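Local coordinates for protein probable chaperone (Pseudomonas aeruginosa, PDB 4JMF) that probably acts as a dimeric type III secretion chaperone of the CesT family, binding an effector protein before its export, at residues D45-Q56 and E84-Q94. Numbering follows the deposited sequence.
Sequences DHLLMFTRLEGQ and ERLLWNRQPLQ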
loop_
_atom_site.group_PDB
_atom_site.type_symbol
_atom_site.label_atom_id
_atom_site.label_comp_id
_atom_site.label_asym_id
_atom_site.label_seq_id
_atom_site.Cartn_x
_atom_site.Cartn_y
_atom_site.Cartn_z
ATOM N N ASP B 45 13.698 -4.410 4.295
ATOM C CA ASP B 45 13.694 -2.940 4.266
ATOM C C ASP B 45 12.318 -2.286 4.196
ATOM O O ASP B 45 12.223 -1.075 3.979
ATOM C CB ASP B 45 14.602 -2.401 3.151
ATOM C CG ASP B 45 16.062 -2.739 3.383
ATOM O OD1 ASP B 45 16.534 -2.587 4.533
ATOM O OD2 ASP B 45 16.725 -3.176 2.422
ATOM N N HIS B 46 11.260 -3.070 4.399
ATOM C CA HIS B 46 9.919 -2.493 4.572
ATOM C C HIS B 46 9.296 -2.941 5.884
ATOM O O HIS B 46 9.595 -4.024 6.385
ATOM C CB HIS B 46 8.983 -2.872 3.419
ATOM C CG HIS B 46 9.418 -2.358 2.086
ATOM N ND1 HIS B 46 10.545 -2.825 1.443
ATOM C CD2 HIS B 46 8.867 -1.434 1.262
ATOM C CE1 HIS B 46 10.670 -2.211 0.282
ATOM N NE2 HIS B 46 9.674 -1.354 0.152
ATOM N N LEU B 47 8.435 -2.102 6.450
ATOM C CA LEU B 47 7.754 -2.447 7.695
ATOM C C LEU B 47 6.292 -2.713 7.389
ATOM O O LEU B 47 5.573 -1.819 6.924
ATOM C CB LEU B 47 7.855 -1.301 8.709
ATOM C CG LEU B 47 6.962 -1.410 9.951
ATOM C CD1 LEU B 47 7.307 -2.647 10.764
ATOM C CD2 LEU B 47 7.142 -0.196 10.816
ATOM N N LEU B 48 5.858 -3.941 7.652
ATOM C CA LEU B 48 4.473 -4.328 7.424
ATOM C C LEU B 48 3.738 -4.302 8.752
ATOM O O LEU B 48 4.195 -4.911 9.711
ATOM C CB LEU B 48 4.427 -5.738 6.837
ATOM C CG LEU B 48 3.065 -6.372 6.563
ATOM C CD1 LEU B 48 2.397 -5.725 5.336
ATOM C CD2 LEU B 48 3.221 -7.891 6.380
ATOM N N MET B 49 2.618 -3.581 8.821
ATOM C CA MET B 49 1.770 -3.614 10.011
ATOM C C MET B 49 0.422 -4.190 9.628
ATOM O O MET B 49 -0.134 -3.838 8.581
ATOM C CB MET B 49 1.547 -2.206 10.574
ATOM C CG MET B 49 2.813 -1.462 10.959
ATOM S SD MET B 49 2.366 0.016 11.873
ATOM C CE MET B 49 3.972 0.741 12.195
ATOM N N PHE B 50 -0.134 -5.054 10.469
ATOM C CA PHE B 50 -1.442 -5.607 10.127
ATOM C C PHE B 50 -2.220 -6.075 11.335
ATOM O O PHE B 50 -1.653 -6.294 12.406
ATOM C CB PHE B 50 -1.308 -6.748 9.098
ATOM C CG PHE B 50 -0.457 -7.901 9.567
ATOM C CD1 PHE B 50 -1.043 -9.058 10.060
ATOM C CD2 PHE B 50 0.931 -7.839 9.487
ATOM C CE1 PHE B 50 -0.249 -10.132 10.483
ATOM C CE2 PHE B 50 1.730 -8.906 9.907
ATOM C CZ PHE B 50 1.137 -10.049 10.403
ATOM N N THR B 51 -3.529 -6.231 11.146
ATOM C CA THR B 51 -4.379 -6.735 12.205
ATOM C C THR B 51 -5.367 -7.729 11.582
ATOM O O THR B 51 -5.878 -7.508 10.471
ATOM C CB THR B 51 -5.084 -5.560 12.936
ATOM O OG1 THR B 51 -5.876 -6.039 14.027
ATOM C CG2 THR B 51 -5.948 -4.757 11.982
ATOM N N ARG B 52 -5.597 -8.842 12.270
ATOM C CA ARG B 52 -6.510 -9.869 11.770
ATOM C C ARG B 52 -7.933 -9.499 12.150
ATOM O O ARG B 52 -8.227 -9.247 13.323
ATOM C CB ARG B 52 -6.139 -11.234 12.357
ATOM C CG ARG B 52 -7.041 -12.391 11.950
ATOM C CD ARG B 52 -7.977 -12.799 13.082
ATOM N NE ARG B 52 -8.759 -13.997 12.762
ATOM C CZ ARG B 52 -9.684 -14.523 13.566
ATOM N NH1 ARG B 52 -9.953 -13.956 14.739
ATOM N NH2 ARG B 52 -10.351 -15.604 13.190
ATOM N N LEU B 53 -8.808 -9.418 11.158
ATOM C CA LEU B 53 -10.214 -9.135 11.417
ATOM C C LEU B 53 -10.995 -10.442 11.363
ATOM O O LEU B 53 -10.425 -11.514 11.103
ATOM C CB LEU B 53 -10.758 -8.165 10.368
ATOM C CG LEU B 53 -9.987 -6.850 10.216
ATOM C CD1 LEU B 53 -10.580 -6.016 9.097
ATOM C CD2 LEU B 53 -9.974 -6.052 11.520
ATOM N N GLU B 54 -12.295 -10.369 11.620
ATOM C CA GLU B 54 -13.157 -11.526 11.395
ATOM C C GLU B 54 -13.945 -11.332 10.102
ATOM O O GLU B 54 -13.444 -11.655 9.014
ATOM C CB GLU B 54 -14.054 -11.804 12.615
ATOM C CG GLU B 54 -13.261 -12.387 13.793
ATOM C CD GLU B 54 -14.078 -12.598 15.065
ATOM O OE1 GLU B 54 -15.315 -12.769 14.974
ATOM O OE2 GLU B 54 -13.469 -12.598 16.167
ATOM N N GLY B 55 -15.155 -10.786 10.204
ATOM C CA GLY B 55 -16.020 -10.657 9.037
ATOM C C GLY B 55 -16.238 -9.213 8.623
ATOM O O GLY B 55 -16.866 -8.932 7.593
ATOM N N GLN B 56 -15.701 -8.290 9.416
ATOM C CA GLN B 56 -15.926 -6.868 9.171
ATOM C C GLN B 56 -15.198 -6.338 7.923
ATOM O O GLN B 56 -14.231 -6.941 7.437
ATOM C CB GLN B 56 -15.607 -6.034 10.426
ATOM C CG GLN B 56 -14.205 -6.205 10.994
ATOM C CD GLN B 56 -14.091 -7.348 11.988
ATOM O OE1 GLN B 56 -14.223 -8.519 11.630
ATOM N NE2 GLN B 56 -13.825 -7.010 13.247
ATOM N N GLU B 84 -8.003 -16.276 6.365
ATOM C CA GLU B 84 -7.885 -15.166 7.311
ATOM C C GLU B 84 -7.872 -13.817 6.606
ATOM O O GLU B 84 -7.126 -13.614 5.635
ATOM C CB GLU B 84 -6.625 -15.315 8.182
ATOM C CG GLU B 84 -6.651 -16.536 9.073
ATOM C CD GLU B 84 -7.393 -16.304 10.371
ATOM O OE1 GLU B 84 -6.962 -16.890 11.383
ATOM O OE2 GLU B 84 -8.386 -15.540 10.394
ATOM N N ARG B 85 -8.702 -12.902 7.099
ATOM C CA ARG B 85 -8.810 -11.562 6.539
ATOM C C ARG B 85 -7.915 -10.599 7.319
ATOM O O ARG B 85 -8.012 -10.497 8.547
ATOM C CB ARG B 85 -10.279 -11.123 6.535
ATOM C CG ARG B 85 -11.154 -12.100 5.703
ATOM C CD ARG B 85 -12.655 -11.844 5.785
ATOM N NE ARG B 85 -13.096 -10.643 5.070
ATOM C CZ ARG B 85 -13.304 -9.455 5.641
ATOM N NH1 ARG B 85 -13.089 -9.286 6.941
ATOM N NH2 ARG B 85 -13.730 -8.425 4.914
ATOM N N LEU B 86 -7.030 -9.909 6.603
ATOM C CA LEU B 86 -6.008 -9.075 7.248
ATOM C C LEU B 86 -6.068 -7.652 6.712
ATOM O O LEU B 86 -6.050 -7.433 5.489
ATOM C CB LEU B 86 -4.608 -9.655 7.013
ATOM C CG LEU B 86 -4.309 -11.104 7.413
ATOM C CD1 LEU B 86 -2.851 -11.442 7.131
ATOM C CD2 LEU B 86 -4.628 -11.361 8.885
ATOM N N LEU B 87 -6.167 -6.690 7.626
ATOM C CA LEU B 87 -6.089 -5.267 7.285
ATOM C C LEU B 87 -4.619 -4.873 7.481
ATOM O O LEU B 87 -4.058 -5.132 8.537
ATOM C CB LEU B 87 -6.982 -4.472 8.239
ATOM C CG LEU B 87 -7.135 -2.973 8.050
ATOM C CD1 LEU B 87 -7.939 -2.728 6.800
ATOM C CD2 LEU B 87 -7.828 -2.350 9.260
ATOM N N TRP B 88 -3.986 -4.275 6.474
ATOM C CA TRP B 88 -2.537 -4.092 6.524
ATOM C C TRP B 88 -2.078 -2.838 5.825
ATOM O O TRP B 88 -2.742 -2.332 4.909
ATOM C CB TRP B 88 -1.818 -5.284 5.882
ATOM C CG TRP B 88 -2.141 -5.464 4.420
ATOM C CD1 TRP B 88 -3.224 -6.118 3.895
ATOM C CD2 TRP B 88 -1.383 -4.984 3.298
ATOM N NE1 TRP B 88 -3.180 -6.088 2.519
ATOM C CE2 TRP B 88 -2.063 -5.392 2.126
ATOM C CE3 TRP B 88 -0.193 -4.251 3.167
ATOM C CZ2 TRP B 88 -1.594 -5.092 0.842
ATOM C CZ3 TRP B 88 0.276 -3.956 1.886
ATOM C CH2 TRP B 88 -0.426 -4.379 0.739
ATOM N N ASN B 89 -0.920 -2.338 6.250
ATOM C CA ASN B 89 -0.240 -1.318 5.460
ATOM C C ASN B 89 1.262 -1.552 5.496
ATOM O O ASN B 89 1.730 -2.451 6.200
ATOM C CB ASN B 89 -0.658 0.102 5.862
ATOM C CG ASN B 89 -0.343 0.430 7.312
ATOM O OD1 ASN B 89 0.461 -0.249 7.968
ATOM N ND2 ASN B 89 -0.969 1.492 7.817
ATOM N N ARG B 90 2.019 -0.797 4.707
ATOM C CA ARG B 90 3.458 -1.039 4.622
ATOM C C ARG B 90 4.208 0.231 4.266
ATOM O O ARG B 90 3.730 1.035 3.457
ATOM C CB ARG B 90 3.765 -2.118 3.582
ATOM C CG ARG B 90 5.261 -2.342 3.378
ATOM C CD ARG B 90 5.539 -3.741 2.886
ATOM N NE ARG B 90 4.818 -3.974 1.674
ATOM C CZ ARG B 90 4.413 -5.156 1.227
ATOM N NH1 ARG B 90 4.665 -6.301 1.879
ATOM N NH2 ARG B 90 3.745 -5.161 0.097
ATOM N N GLN B 91 5.376 0.419 4.880
ATOM C CA GLN B 91 6.201 1.576 4.581
ATOM C C GLN B 91 7.642 1.143 4.458
ATOM O O GLN B 91 8.063 0.200 5.121
ATOM C CB GLN B 91 6.058 2.642 5.673
ATOM C CG GLN B 91 4.699 3.346 5.687
ATOM C CD GLN B 91 4.584 4.436 4.621
ATOM O OE1 GLN B 91 4.906 5.606 4.869
ATOM N NE2 GLN B 91 4.120 4.055 3.433
ATOM N N PRO B 92 8.405 1.823 3.592
ATOM C CA PRO B 92 9.832 1.507 3.479
ATOM C C PRO B 92 10.544 2.081 4.690
ATOM O O PRO B 92 10.197 3.189 5.113
ATOM C CB PRO B 92 10.264 2.269 2.218
ATOM C CG PRO B 92 8.993 2.788 1.582
ATOM C CD PRO B 92 8.014 2.931 2.704
ATOM N N LEU B 93 11.497 1.356 5.262
ATOM C CA LEU B 93 12.207 1.864 6.440
ATOM C C LEU B 93 12.878 3.225 6.193
ATOM O O LEU B 93 13.022 4.024 7.118
ATOM C CB LEU B 93 13.227 0.832 6.931
ATOM C CG LEU B 93 12.669 -0.502 7.430
ATOM C CD1 LEU B 93 13.796 -1.469 7.796
ATOM C CD2 LEU B 93 11.741 -0.302 8.622
ATOM N N GLN B 94 13.266 3.497 4.946
ATOM C CA GLN B 94 13.904 4.774 4.578
ATOM C C GLN B 94 13.043 6.001 4.851
ATOM O O GLN B 94 13.565 7.109 4.945
ATOM C CB GLN B 94 14.264 4.786 3.091
ATOM C CG GLN B 94 15.511 4.010 2.724
ATOM C CD GLN B 94 15.493 2.593 3.267
ATOM O OE1 GLN B 94 14.588 1.795 2.953
ATOM N NE2 GLN B 94 16.481 2.274 4.111
HETATM O O HOH W 1 -10.005 -13.652 9.324
#
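Strands 46-53 and 85-92 run antiparallel, their axes 4.5 Å apart; 46-53 is the middle strand of the five-stranded sheet and 85-92 its inner neighbour, next to the outermost 75-78. Leu47 with Gln91, Met49 with Asn89 and Thr51 with Leu87 are hydrogen-bonded pairs; Leu93 N prolongs the ladder to Asp45 O (2.8 Å). On one face, Leu48 CD1 meets Trp88 CE3 at 3.7 Å, and Phe50 CB packs on Trp88 CB. Leu86 CD1 runs alongside the Phe50 ring and touches CD1. With CG between the backbone N and the carbonyl carbon (chi1 62°), the Trp88 ring lies edge-to-face with Phe67 of the second subunit and donates through NE1 to its Asn65 O. On the other face, Leu47 and Met49 pack on helix 98-114; Asn89 OD1 lies 3.4 Å from Met49 CB and accepts from Gln104 NE2 of that helix, while ND2 donates to Cys72 O. At the start of its strand, Arg85 bends at chi3 (72°) and points NH1 and NH2 end-on at Gln56 O (2.7 and 3.0 Å), in the guanidinium plane; NH1 also reaches Glu54 O from above the carbonyl plane. Arg52 NE meets Glu84 OE2 at 2.9 Å, with guanidinium and carboxylate planes 87° apart. A water joins that oxygen to Leu53 O and Arg85 N. One salt bridge and an arginine bound to loop carbonyls thus hold the end where strand 46-53 finishes and 85-92 begins, whereas apolar Leu48, Phe50 and Leu86 also pack against another protein's chain, consistent with a chaperone gripping its effector.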